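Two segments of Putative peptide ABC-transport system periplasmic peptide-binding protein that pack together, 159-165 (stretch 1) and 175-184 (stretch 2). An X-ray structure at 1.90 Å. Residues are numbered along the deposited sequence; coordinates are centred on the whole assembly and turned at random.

Stretch 1 159-165: GTGPYKF
Stretch 2 (175-184) EFKANEHFYL

Where do the apolar side chains of the two stretches meet? One site is the ring of Phe182 (chi1 t, chi2 44°), whose CA-to-CB bond points toward stretch 1. Pro162, with a C-gamma endo pucker, sits over one face of it: Pro162 CB lies 3.8 Å from the centroid of the Phe182 ring and 3.5 Å from Phe182 CE2, a CH-pi contact in which an aliphatic C-H packs over the pi cloud, 23° off the ring normal. The other site is Phe176 (chi1 m, chi2 88°), also directed toward stretch 1. Tyr163 (chi1 m, chi2 -77°) brings CD1 to 3.9 Å from Phe176 CB and CE1 to 4.3 Å from Ala178 CB. Phe165 (chi1 t, chi2 86°) points away, yet its CD1 still comes within 4.4 Å of Phe176 CE2, which lies at the edge of the Phe165 ring.

How do the two backbones run past each other? Strands 163-165 and 175-178 run antiparallel, with 136° between their directions and a closest axial approach of 4.4 Å. The register pairs Tyr163 with Ala178 (CA to CA 4.7 Å), Lys164 with Lys177 (CA to CA 5.2 Å) and Phe165 with Phe176 (CA to CA 4.7 Å). Phi/psi are Tyr163 -130/134, Lys164 -94/139, Phe165 -69/131, Phe176 -125/162, Lys177 -130/154 and Ala178 -58/144. The central pair is hydrogen-bonded both ways: Lys164 N donates to Lys177 O at 2.7 Å, and Lys177 N to Lys164 O at 2.9 Å. The flanking pairs are non-hydrogen-bonded, and their side chains diverge. Phe176 CA adds a CA-H...O contact to Lys164 O at 3.2 Å.

How does the pairing continue beyond the strands? Asn179 (-85/104; chi1 t, chi2 3°) takes over. Its backbone N donates to Pro162 O at 2.8 Å, while its side-chain ND2 reaches Gly161 O, also at 2.8 Å and nearly linear at 169°. Asn179 OD1 accepts from His181 N at 2.9 Å, so the amide ties the following turn to stretch 1. A water donates to Thr160 O at 2.7 Å and accepts a weak bond from Asn179 ND2 at 3.3 Å.

What closes the polar edge? Lys164 and Lys177 share one face of the sheet, with Lys164 CB 4.2 Å from Lys177 CG. Lys164 is extended beyond CB (chi1 m, chi2 to chi4 t), carrying its ammonium to Glu180 (p, m, chi3 -149°). The salt bridge joins Lys164 NZ to Glu180 OE2 at 3.1 Å, with a weak bond from Lys164 NZ to Glu180 OE1 at 3.3 Å.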

ATOM      1  N   GLY A 159       4.436  16.895 -14.954  1.00 51.80           N
ATOM      2  CA  GLY A 159       5.465  15.947 -14.534  1.00 50.78           C
ATOM      3  C   GLY A 159       6.471  15.558 -15.616  1.00 51.95           C
ATOM      4  O   GLY A 159       6.502  16.158 -16.711  1.00 53.73           O
ATOM      5  N   THR A 160       7.323  14.577 -15.321  1.00 51.11           N
ATOM      6  CA  THR A 160       8.247  14.080 -16.336  1.00 52.20           C
ATOM      7  C   THR A 160       7.755  12.706 -16.844  1.00 51.37           C
ATOM      8  O   THR A 160       8.411  12.108 -17.687  1.00 52.15           O
ATOM      9  CB  THR A 160       9.676  13.900 -15.806  1.00 52.21           C
ATOM     10  OG1 THR A 160       9.586  13.200 -14.560  1.00 50.26           O
ATOM     11  CG2 THR A 160      10.413  15.268 -15.557  1.00 53.52           C
ATOM     12  N   GLY A 161       6.604  12.231 -16.347  1.00 51.03           N
ATOM     13  CA  GLY A 161       6.130  10.866 -16.624  1.00 48.95           C
ATOM     14  C   GLY A 161       5.673  10.555 -18.064  1.00 50.11           C
ATOM     15  O   GLY A 161       5.801  11.410 -18.950  1.00 51.82           O
ATOM     16  N   PRO A 162       5.209   9.299 -18.326  1.00 49.29           N
ATOM     17  CA  PRO A 162       4.794   8.907 -19.700  1.00 50.40           C
ATOM     18  C   PRO A 162       3.489   9.542 -20.189  1.00 50.94           C
ATOM     19  O   PRO A 162       3.174   9.540 -21.388  1.00 55.67           O
ATOM     20  CB  PRO A 162       4.618   7.387 -19.605  1.00 49.19           C
ATOM     21  CG  PRO A 162       4.300   7.115 -18.072  1.00 47.18           C
ATOM     22  CD  PRO A 162       5.243   8.147 -17.401  1.00 56.51           C
ATOM     23  N   TYR A 163       2.730  10.099 -19.269  1.00 51.10           N
ATOM     24  CA  TYR A 163       1.412  10.598 -19.603  1.00 53.16           C
ATOM     25  C   TYR A 163       1.165  12.021 -19.113  1.00 55.95           C
ATOM     26  O   TYR A 163       1.412  12.348 -17.941  1.00 58.03           O
ATOM     27  CB  TYR A 163       0.347   9.649 -19.035  1.00 51.88           C
ATOM     28  CG  TYR A 163       0.102   8.476 -19.952  1.00 54.21           C
ATOM     29  CD1 TYR A 163      -0.667   8.644 -21.097  1.00 55.94           C
ATOM     30  CD2 TYR A 163       0.636   7.211 -19.696  1.00 50.39           C
ATOM     31  CE1 TYR A 163      -0.898   7.604 -21.969  1.00 54.58           C
ATOM     32  CE2 TYR A 163       0.406   6.143 -20.594  1.00 49.17           C
ATOM     33  CZ  TYR A 163      -0.368   6.364 -21.723  1.00 51.95           C
ATOM     34  OH  TYR A 163      -0.638   5.375 -22.670  1.00 56.75           O
ATOM     35  N   LYS A 164       0.606  12.840 -19.993  1.00 56.86           N
ATOM     36  CA  LYS A 164       0.316  14.236 -19.689  1.00 57.38           C
ATOM     37  C   LYS A 164      -1.115  14.309 -19.204  1.00 56.43           C
ATOM     38  O   LYS A 164      -1.983  13.603 -19.743  1.00 52.71           O
ATOM     39  CB  LYS A 164       0.532  15.148 -20.931  1.00 56.84           C
ATOM     40  CG  LYS A 164       1.965  15.292 -21.408  1.00 57.19           C
ATOM     41  CD  LYS A 164       2.063  16.243 -22.645  1.00 59.50           C
ATOM     42  CE  LYS A 164       3.510  16.643 -22.956  1.00 66.59           C
ATOM     43  NZ  LYS A 164       3.650  17.663 -24.062  1.00 63.25           N
ATOM     44  N   PHE A 165      -1.352  15.114 -18.162  1.00 54.39           N
ATOM     45  CA  PHE A 165      -2.701  15.314 -17.607  1.00 53.46           C
ATOM     46  C   PHE A 165      -3.578  16.087 -18.598  1.00 56.00           C
ATOM     47  O   PHE A 165      -3.156  17.125 -19.118  1.00 55.51           O
ATOM     48  CB  PHE A 165      -2.633  16.059 -16.254  1.00 51.17           C
ATOM     49  CG  PHE A 165      -3.980  16.457 -15.706  1.00 54.26           C
ATOM     50  CD1 PHE A 165      -4.725  15.570 -14.941  1.00 54.07           C
ATOM     51  CD2 PHE A 165      -4.501  17.721 -15.952  1.00 55.43           C
ATOM     52  CE1 PHE A 165      -5.967  15.941 -14.440  1.00 55.22           C
ATOM     53  CE2 PHE A 165      -5.743  18.094 -15.456  1.00 54.73           C
ATOM     54  CZ  PHE A 165      -6.473  17.204 -14.712  1.00 56.11           C
ATOM     55  N   GLU A 175      -8.362  11.798 -17.167  1.00 51.93           N
ATOM     56  CA  GLU A 175      -7.976  11.504 -18.549  1.00 53.30           C
ATOM     57  C   GLU A 175      -6.575  12.049 -18.881  1.00 55.17           C
ATOM     58  O   GLU A 175      -6.234  13.179 -18.521  1.00 60.66           O
ATOM     59  CB  GLU A 175      -9.001  12.070 -19.533  1.00 52.76           C
ATOM     60  CG  GLU A 175      -8.554  11.949 -21.014  1.00 60.66           C
ATOM     61  CD  GLU A 175      -9.510  12.633 -21.972  1.00 64.17           C
ATOM     62  OE1 GLU A 175     -10.631  12.948 -21.506  1.00 65.94           O
ATOM     63  OE2 GLU A 175      -9.147  12.852 -23.176  1.00 64.46           O
ATOM     64  N   PHE A 176      -5.773  11.230 -19.561  1.00 50.97           N
ATOM     65  CA  PHE A 176      -4.405  11.570 -19.925  1.00 50.94           C
ATOM     66  C   PHE A 176      -4.178  11.423 -21.415  1.00 52.59           C
ATOM     67  O   PHE A 176      -4.945  10.745 -22.098  1.00 52.77           O
ATOM     68  CB  PHE A 176      -3.409  10.670 -19.211  1.00 49.37           C
ATOM     69  CG  PHE A 176      -3.599  10.634 -17.724  1.00 51.41           C
ATOM     70  CD1 PHE A 176      -4.468   9.718 -17.139  1.00 46.28           C
ATOM     71  CD2 PHE A 176      -2.926  11.534 -16.909  1.00 52.24           C
ATOM     72  CE1 PHE A 176      -4.647   9.686 -15.749  1.00 44.80           C
ATOM     73  CE2 PHE A 176      -3.113  11.499 -15.498  1.00 48.73           C
ATOM     74  CZ  PHE A 176      -3.978  10.582 -14.937  1.00 44.70           C
ATOM     75  N   LYS A 177      -3.106  12.043 -21.900  1.00 53.74           N
ATOM     76  CA  LYS A 177      -2.626  11.775 -23.255  1.00 57.26           C
ATOM     77  C   LYS A 177      -1.134  11.476 -23.206  1.00 58.30           C
ATOM     78  O   LYS A 177      -0.432  11.893 -22.266  1.00 57.99           O
ATOM     79  CB  LYS A 177      -2.980  12.925 -24.204  1.00 59.32           C
ATOM     80  CG  LYS A 177      -2.352  14.294 -23.901  1.00 62.29           C
ATOM     81  CD  LYS A 177      -2.707  15.308 -25.033  1.00 69.76           C
ATOM     82  CE  LYS A 177      -2.149  16.719 -24.757  1.00 72.67           C
ATOM     83  NZ  LYS A 177      -2.332  17.671 -25.930  1.00 76.87           N
ATOM     84  N   ALA A 178      -0.656  10.718 -24.188  1.00 55.69           N
ATOM     85  CA  ALA A 178       0.736  10.280 -24.208  1.00 61.14           C
ATOM     86  C   ALA A 178       1.710  11.473 -24.196  1.00 61.11           C
ATOM     87  O   ALA A 178       1.410  12.523 -24.761  1.00 58.45           O
ATOM     88  CB  ALA A 178       1.002   9.415 -25.421  1.00 63.26           C
ATOM     89  N   ASN A 179       2.838  11.291 -23.503  1.00 58.46           N
ATOM     90  CA  ASN A 179       3.932  12.251 -23.497  1.00 60.69           C
ATOM     91  C   ASN A 179       4.819  11.974 -24.703  1.00 62.10           C
ATOM     92  O   ASN A 179       5.614  11.032 -24.684  1.00 62.25           O
ATOM     93  CB  ASN A 179       4.730  12.156 -22.186  1.00 60.23           C
ATOM     94  CG  ASN A 179       5.977  13.066 -22.176  1.00 62.27           C
ATOM     95  OD1 ASN A 179       6.221  13.822 -23.121  1.00 59.10           O
ATOM     96  ND2 ASN A 179       6.757  12.998 -21.091  1.00 56.08           N
ATOM     97  N   GLU A 180       4.700  12.814 -25.731  1.00 61.00           N
ATOM     98  CA  GLU A 180       5.366  12.567 -27.008  1.00 63.17           C
ATOM     99  C   GLU A 180       6.876  12.805 -26.923  1.00 67.29           C
ATOM    100  O   GLU A 180       7.610  12.473 -27.871  1.00 69.65           O
ATOM    101  CB  GLU A 180       4.751  13.450 -28.107  1.00 65.90           C
ATOM    102  CG  GLU A 180       5.144  14.928 -28.033  1.00 69.25           C
ATOM    103  CD  GLU A 180       4.345  15.762 -27.018  1.00 70.20           C
ATOM    104  OE1 GLU A 180       4.170  16.980 -27.297  1.00 70.89           O
ATOM    105  OE2 GLU A 180       3.911  15.226 -25.954  1.00 66.55           O
ATOM    106  N   HIS A 181       7.321  13.441 -25.830  1.00 64.39           N
ATOM    107  CA  HIS A 181       8.739  13.579 -25.530  1.00 68.21           C
ATOM    108  C   HIS A 181       9.102  12.872 -24.235  1.00 67.52           C
ATOM    109  O   HIS A 181       9.652  13.489 -23.322  1.00 69.40           O
ATOM    110  CB  HIS A 181       9.138  15.059 -25.441  1.00 73.70           C
ATOM    111  CG  HIS A 181       8.735  15.864 -26.641  1.00 80.18           C
ATOM    112  ND1 HIS A 181       7.801  16.876 -26.581  1.00 82.30           N
ATOM    113  CD2 HIS A 181       9.135  15.798 -27.936  1.00 83.35           C
ATOM    114  CE1 HIS A 181       7.643  17.399 -27.787  1.00 85.02           C
ATOM    115  NE2 HIS A 181       8.444  16.766 -28.626  1.00 85.08           N
ATOM    116  N   PHE A 182       8.787  11.582 -24.152  1.00 64.68           N
ATOM    117  CA  PHE A 182       9.075  10.789 -22.959  1.00 62.93           C
ATOM    118  C   PHE A 182      10.450  10.154 -23.172  1.00 65.11           C
ATOM    119  O   PHE A 182      10.656   9.361 -24.083  1.00 65.48           O
ATOM    120  CB  PHE A 182       7.977   9.739 -22.717  1.00 60.24           C
ATOM    121  CG  PHE A 182       8.136   8.961 -21.444  1.00 58.28           C
ATOM    122  CD1 PHE A 182       8.476   9.602 -20.250  1.00 57.35           C
ATOM    123  CD2 PHE A 182       7.898   7.601 -21.419  1.00 56.98           C
ATOM    124  CE1 PHE A 182       8.612   8.892 -19.069  1.00 56.91           C
ATOM    125  CE2 PHE A 182       8.020   6.885 -20.249  1.00 56.15           C
ATOM    126  CZ  PHE A 182       8.386   7.533 -19.061  1.00 55.24           C
ATOM    127  N   TYR A 183      11.400  10.558 -22.344  1.00 64.73           N
ATOM    128  CA  TYR A 183      12.818  10.197 -22.495  1.00 64.17           C
ATOM    129  C   TYR A 183      13.027   8.670 -22.467  1.00 62.58           C
ATOM    130  O   TYR A 183      13.999   8.135 -22.998  1.00 61.28           O
ATOM    131  CB  TYR A 183      13.629  10.874 -21.375  1.00 62.24           C
ATOM    132  CG  TYR A 183      13.134  10.412 -20.005  1.00 60.12           C
ATOM    133  CD1 TYR A 183      13.728   9.345 -19.338  1.00 58.74           C
ATOM    134  CD2 TYR A 183      12.033  11.022 -19.410  1.00 55.45           C
ATOM    135  CE1 TYR A 183      13.243   8.918 -18.094  1.00 57.32           C
ATOM    136  CE2 TYR A 183      11.556  10.611 -18.161  1.00 53.40           C
ATOM    137  CZ  TYR A 183      12.158   9.561 -17.515  1.00 52.36           C
ATOM    138  OH  TYR A 183      11.638   9.153 -16.288  1.00 50.41           O
ATOM    139  N   LEU A 184      12.133   7.984 -21.770  1.00 62.39           N
ATOM    140  CA  LEU A 184      12.332   6.577 -21.451  1.00 64.38           C
ATOM    141  C   LEU A 184      11.989   5.630 -22.610  1.00 67.25           C
ATOM    142  O   LEU A 184      12.655   4.607 -22.802  1.00 68.31           O
ATOM    143  CB  LEU A 184      11.505   6.235 -20.218  1.00 63.93           C
ATOM    144  CG  LEU A 184      11.929   5.001 -19.437  1.00 62.87           C
ATOM    145  CD1 LEU A 184      13.344   5.156 -18.887  1.00 61.43           C
ATOM    146  CD2 LEU A 184      10.932   4.721 -18.316  1.00 59.33           C
TER
HETATM  147  O   HOH W   1       9.773  13.096 -19.789  1.00 34.75           O